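Local atomic coordinates of importin subunit beta-1 (PDB entry 5OWU), a protein that carries proteins into the nucleus as the importin beta subunit, pairing with importin alpha, which recognises the classical nuclear localization signal of the cargo. Residues Gly760-Leu765 and Gly807-Met812; Val702-Gly707 and Val754-Val759. All blocks are in the same frame, centred on the assembly; numbering follows the deposited sequence.

Interaction 1: Gly760-Leu765 and Gly807-Met812; sequences GIVAGL and GDIAAM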
loop_
_atom_site.group_PDB
_atom_site.type_symbol
_atom_site.label_atom_id
_atom_site.label_comp_id
_atom_site.label_asym_id
_atom_site.label_seq_id
_atom_site.Cartn_x
_atom_site.Cartn_y
_atom_site.Cartn_z
ATOM N N GLY A 760 20.959 16.052 10.128
ATOM C CA GLY A 760 22.376 16.008 9.821
ATOM C C GLY A 760 22.996 17.392 9.745
ATOM O O GLY A 760 24.128 17.601 10.183
ATOM N N ILE A 761 22.257 18.357 9.192
ATOM C CA ILE A 761 22.785 19.711 9.035
ATOM C C ILE A 761 22.946 20.375 10.395
ATOM O O ILE A 761 23.977 20.987 10.690
ATOM C CB ILE A 761 21.870 20.528 8.104
ATOM C CG1 ILE A 761 22.109 20.100 6.659
ATOM C CG2 ILE A 761 22.103 22.022 8.255
ATOM C CD1 ILE A 761 21.067 20.616 5.675
ATOM N N VAL A 762 21.931 20.256 11.247
ATOM C CA VAL A 762 22.014 20.869 12.565
ATOM C C VAL A 762 23.123 20.220 13.387
ATOM O O VAL A 762 23.836 20.901 14.132
ATOM C CB VAL A 762 20.643 20.791 13.260
ATOM C CG1 VAL A 762 20.734 21.215 14.720
ATOM C CG2 VAL A 762 19.670 21.676 12.513
ATOM N N ALA A 763 23.306 18.902 13.252
ATOM C CA ALA A 763 24.426 18.248 13.926
ATOM C C ALA A 763 25.760 18.762 13.397
ATOM O O ALA A 763 26.662 19.095 14.172
ATOM C CB ALA A 763 24.339 16.732 13.755
ATOM N N GLY A 764 25.907 18.833 12.075
ATOM C CA GLY A 764 27.176 19.244 11.499
ATOM C C GLY A 764 27.541 20.679 11.813
ATOM O O GLY A 764 28.715 20.992 12.024
ATOM N N LEU A 765 26.549 21.565 11.868
ATOM C CA LEU A 765 26.780 22.979 12.120
ATOM C C LEU A 765 26.517 23.359 13.569
ATOM O O LEU A 765 26.228 24.527 13.853
ATOM C CB LEU A 765 25.914 23.818 11.186
ATOM C CG LEU A 765 26.079 23.499 9.700
ATOM C CD1 LEU A 765 25.178 24.407 8.873
ATOM C CD2 LEU A 765 27.537 23.634 9.271
ATOM N N GLY A 807 14.944 21.014 20.376
ATOM C CA GLY A 807 15.873 21.207 21.481
ATOM C C GLY A 807 17.255 21.664 21.039
ATOM O O GLY A 807 17.798 22.637 21.573
ATOM N N ASP A 808 17.850 20.959 20.072
ATOM C CA ASP A 808 19.219 21.263 19.653
ATOM C C ASP A 808 19.313 22.656 19.043
ATOM O O ASP A 808 20.230 23.428 19.359
ATOM C CB ASP A 808 19.709 20.219 18.650
ATOM C CG ASP A 808 19.705 18.806 19.215
ATOM O OD1 ASP A 808 19.605 18.647 20.451
ATOM O OD2 ASP A 808 19.813 17.850 18.415
ATOM N N ILE A 809 18.378 22.997 18.155
ATOM C CA ILE A 809 18.390 24.341 17.593
ATOM C C ILE A 809 18.270 25.365 18.709
ATOM O O ILE A 809 19.011 26.359 18.739
ATOM C CB ILE A 809 17.282 24.500 16.537
ATOM C CG1 ILE A 809 17.597 23.613 15.328
ATOM C CG2 ILE A 809 17.157 25.964 16.106
ATOM C CD1 ILE A 809 16.494 23.539 14.289
ATOM N N ALA A 810 17.366 25.126 19.672
ATOM C CA ALA A 810 17.281 26.032 20.815
ATOM C C ALA A 810 18.636 26.184 21.500
ATOM O O ALA A 810 19.051 27.297 21.837
ATOM C CB ALA A 810 16.245 25.533 21.817
ATOM N N ALA A 811 19.343 25.073 21.717
ATOM C CA ALA A 811 20.616 25.129 22.428
ATOM C C ALA A 811 21.671 25.886 21.635
ATOM O O ALA A 811 22.610 26.435 22.218
ATOM C CB ALA A 811 21.112 23.717 22.724
ATOM N N MET A 812 21.557 25.902 20.307
ATOM C CA MET A 812 22.568 26.569 19.497
ATOM C C MET A 812 22.486 28.087 19.590
ATOM O O MET A 812 23.476 28.771 19.310
ATOM C CB MET A 812 22.434 26.146 18.041
ATOM C CG MET A 812 22.911 24.739 17.768
ATOM S SD MET A 812 22.637 24.273 16.066
ATOM C CE MET A 812 23.570 25.540 15.213
#
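Val-762 and Ile-809 mark the point where the backbones of 760-765 and 807-812 come nearest, with 7.1 Å from CA to CA. The two helical segments run in roughly the same direction, at 31° to each other, and their axes come no closer than 10.5 Å, so side chains have to span the space between them. Val-762 does most of this. Its CB is directed at the other helix, and CG1, anti to the backbone N (chi1 171°), reaches in between three residues: it sits 3.8 Å from Met-812 SD and 4.0 Å from Ile-809 CG1, with Asp-808 CB a little farther off. Ile-809 crosses the valine at about a right angle, its CG1 lying against both methyls. Met-812 reaches past the valine, and a bend at chi3 (58°) leaves its CE 3.2 Å from the carbonyl O of Leu-765, the residue where the chain leaves helical geometry; no hydrogen bond joins the segments. An alanine in place of Val-762 would probably leave a gap facing Ile-809 CG1 and Met-812 SD, with the thioether freer to turn. Leu-772 of helix 769-772 also touches both Val-762 and Met-812, adding to the apolar packing. The carboxylate of Asp-808 is engaged elsewhere, its OD1 hydrogen-bonded to Trp-850 NE1 on helix 842-860. This is packing between the C-terminal parts of helices 741-764 and 796-812, the last helices of HEAT 17 and HEAT 18, in the roughly parallel stacking of successive repeats that builds a HEAT-repeat solenoid.

Interaction 2: Val702-Gly707 and Val754-Val759; sequences VLSVFG and VLDAYV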
loop_
_atom_site.group_PDB
_atom_site.type_symbol
_atom_site.label_atom_id
_atom_site.label_comp_id
_atom_site.label_asym_id
_atom_site.label_seq_id
_atom_site.Cartn_x
_atom_site.Cartn_y
_atom_site.Cartn_z
ATOM N N VAL A 702 18.575 11.021 -1.899
ATOM C CA VAL A 702 19.572 12.084 -1.979
ATOM C C VAL A 702 19.373 13.080 -0.844
ATOM O O VAL A 702 20.333 13.467 -0.163
ATOM C CB VAL A 702 19.524 12.756 -3.362
ATOM C CG1 VAL A 702 20.475 13.940 -3.424
ATOM C CG2 VAL A 702 19.893 11.736 -4.425
ATOM N N LEU A 703 18.127 13.483 -0.585
ATOM C CA LEU A 703 17.912 14.414 0.515
ATOM C C LEU A 703 18.506 13.846 1.797
ATOM O O LEU A 703 19.300 14.510 2.480
ATOM C CB LEU A 703 16.419 14.714 0.677
ATOM C CG LEU A 703 15.755 15.516 -0.451
ATOM C CD1 LEU A 703 14.265 15.657 -0.192
ATOM C CD2 LEU A 703 16.382 16.892 -0.627
ATOM N N SER A 704 18.205 12.578 2.090
ATOM C CA SER A 704 18.693 11.999 3.333
ATOM C C SER A 704 20.211 12.013 3.374
ATOM O O SER A 704 20.807 12.291 4.423
ATOM C CB SER A 704 18.165 10.575 3.502
ATOM O OG SER A 704 16.759 10.585 3.607
ATOM N N VAL A 705 20.859 11.752 2.233
ATOM C CA VAL A 705 22.307 11.604 2.281
ATOM C C VAL A 705 22.955 12.962 2.475
ATOM O O VAL A 705 24.047 13.056 3.053
ATOM C CB VAL A 705 22.832 10.864 1.032
ATOM C CG1 VAL A 705 23.083 11.806 -0.145
ATOM C CG2 VAL A 705 24.094 10.097 1.371
ATOM N N PHE A 706 22.281 14.045 2.060
ATOM C CA PHE A 706 22.808 15.363 2.392
ATOM C C PHE A 706 23.019 15.475 3.893
ATOM O O PHE A 706 24.071 15.946 4.352
ATOM C CB PHE A 706 21.869 16.460 1.888
ATOM C CG PHE A 706 21.900 16.660 0.392
ATOM C CD1 PHE A 706 23.094 16.599 -0.312
ATOM C CD2 PHE A 706 20.731 16.919 -0.307
ATOM C CE1 PHE A 706 23.120 16.792 -1.684
ATOM C CE2 PHE A 706 20.755 17.113 -1.681
ATOM C CZ PHE A 706 21.951 17.044 -2.367
ATOM N N GLY A 707 22.058 14.966 4.670
ATOM C CA GLY A 707 22.195 14.988 6.117
ATOM C C GLY A 707 23.391 14.185 6.582
ATOM O O GLY A 707 24.137 14.614 7.469
ATOM N N VAL A 754 13.569 14.935 4.278
ATOM C CA VAL A 754 13.889 16.302 4.675
ATOM C C VAL A 754 14.261 16.332 6.151
ATOM O O VAL A 754 15.228 16.994 6.553
ATOM C CB VAL A 754 12.717 17.249 4.346
ATOM C CG1 VAL A 754 12.930 18.639 4.961
ATOM C CG2 VAL A 754 12.558 17.372 2.828
ATOM N N LEU A 755 13.527 15.582 6.979
ATOM C CA LEU A 755 13.878 15.498 8.396
ATOM C C LEU A 755 15.296 14.967 8.583
ATOM O O LEU A 755 16.065 15.511 9.388
ATOM C CB LEU A 755 12.870 14.619 9.136
ATOM C CG LEU A 755 13.105 14.417 10.638
ATOM C CD1 LEU A 755 13.243 15.742 11.376
ATOM C CD2 LEU A 755 11.957 13.587 11.222
ATOM N N ASP A 756 15.664 13.907 7.848
ATOM C CA ASP A 756 17.047 13.425 7.886
ATOM C C ASP A 756 18.023 14.555 7.564
ATOM O O ASP A 756 19.027 14.760 8.265
ATOM C CB ASP A 756 17.254 12.282 6.883
ATOM C CG ASP A 756 16.614 10.977 7.317
ATOM O OD1 ASP A 756 16.331 10.813 8.517
ATOM O OD2 ASP A 756 16.421 10.106 6.444
ATOM N N ALA A 757 17.754 15.277 6.476
ATOM C CA ALA A 757 18.656 16.339 6.042
ATOM C C ALA A 757 18.860 17.365 7.146
ATOM O O ALA A 757 19.998 17.743 7.458
ATOM C CB ALA A 757 18.112 17.004 4.779
ATOM N N TYR A 758 17.762 17.826 7.759
ATOM C CA TYR A 758 17.868 18.868 8.775
ATOM C C TYR A 758 18.580 18.357 10.021
ATOM O O TYR A 758 19.330 19.104 10.663
ATOM C CB TYR A 758 16.480 19.407 9.142
ATOM C CG TYR A 758 15.810 20.254 8.071
ATOM C CD1 TYR A 758 16.555 20.901 7.088
ATOM C CD2 TYR A 758 14.428 20.407 8.046
ATOM C CE1 TYR A 758 15.946 21.667 6.118
ATOM C CE2 TYR A 758 13.809 21.173 7.076
ATOM C CZ TYR A 758 14.573 21.799 6.115
ATOM O OH TYR A 758 13.967 22.563 5.146
ATOM N N VAL A 759 18.343 17.096 10.397
ATOM C CA VAL A 759 19.047 16.535 11.548
ATOM C C VAL A 759 20.548 16.546 11.296
ATOM O O VAL A 759 21.341 16.994 12.137
ATOM C CB VAL A 759 18.537 15.113 11.843
ATOM C CG1 VAL A 759 19.445 14.381 12.839
ATOM C CG2 VAL A 759 17.136 15.172 12.384
#
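Neighbouring HEAT repeats 16 and 17 meet here through their second helices, with Ser-704, Gly-707, Asp-756 and Ala-757 at the interface. The helical segments 702-707 and 754-759 run nearly parallel, at 15°, and their axes approach to 6.7 Å. Small residues make room for this closeness. Gly-707 lays its CA against the backbone of the other helix, 3.8 Å from both Asp-756 O and Ala-757 O, and a CB at this position would collide with Asp-756 O. The methyl CB of Ala-757 lies 3.6 Å from the carbonyl O of Leu-703, one turn before Gly-707; beyond its own helix pair, Ala-757 also touches Cys-728 of helix 718-732.

On one flank the contact is polar. Ser-704 OG donates to Asp-756 OD2 over 2.9 Å, entering on the anti lone pair, the one turned away from OD1. Ser-704 OG lies beside its own backbone N (chi1 -63°) and also makes a weak hydrogen bond to Pro-700 O. Asp-756 is exposed, which places this bond at the solvent-facing edge of the contact.

The other flank is apolar: Leu-703 and Val-754 run alongside one another in the same sense, with Leu-703 CD1 3.9 Å from Val-754 CG2. Phe-782 of helix 776-788 continues the packing on Val-754. Close, nearly parallel helices from consecutive repeats, stacked in this way, are characteristic of the HEAT superhelix of importin beta.

How the interactions relate
Both contacts use helix 741-764, the second helix of HEAT 17. Interaction 2 joins it backward to helix 698-713 of HEAT 16, and interaction 1 joins its C-terminal end forward to helix 796-812 of HEAT 18. Their centres lie 13 Å apart, and the segments 754-759 and 760-765 follow one another directly in sequence, without further contact between the two pairs. The spacing differs sharply: about 7 Å between axes in interaction 2, where small residues let backbones touch, against more than 10 Å in interaction 1, where larger side chains fill the interval. Together they link three consecutive repeats of the C-terminal part of the solenoid.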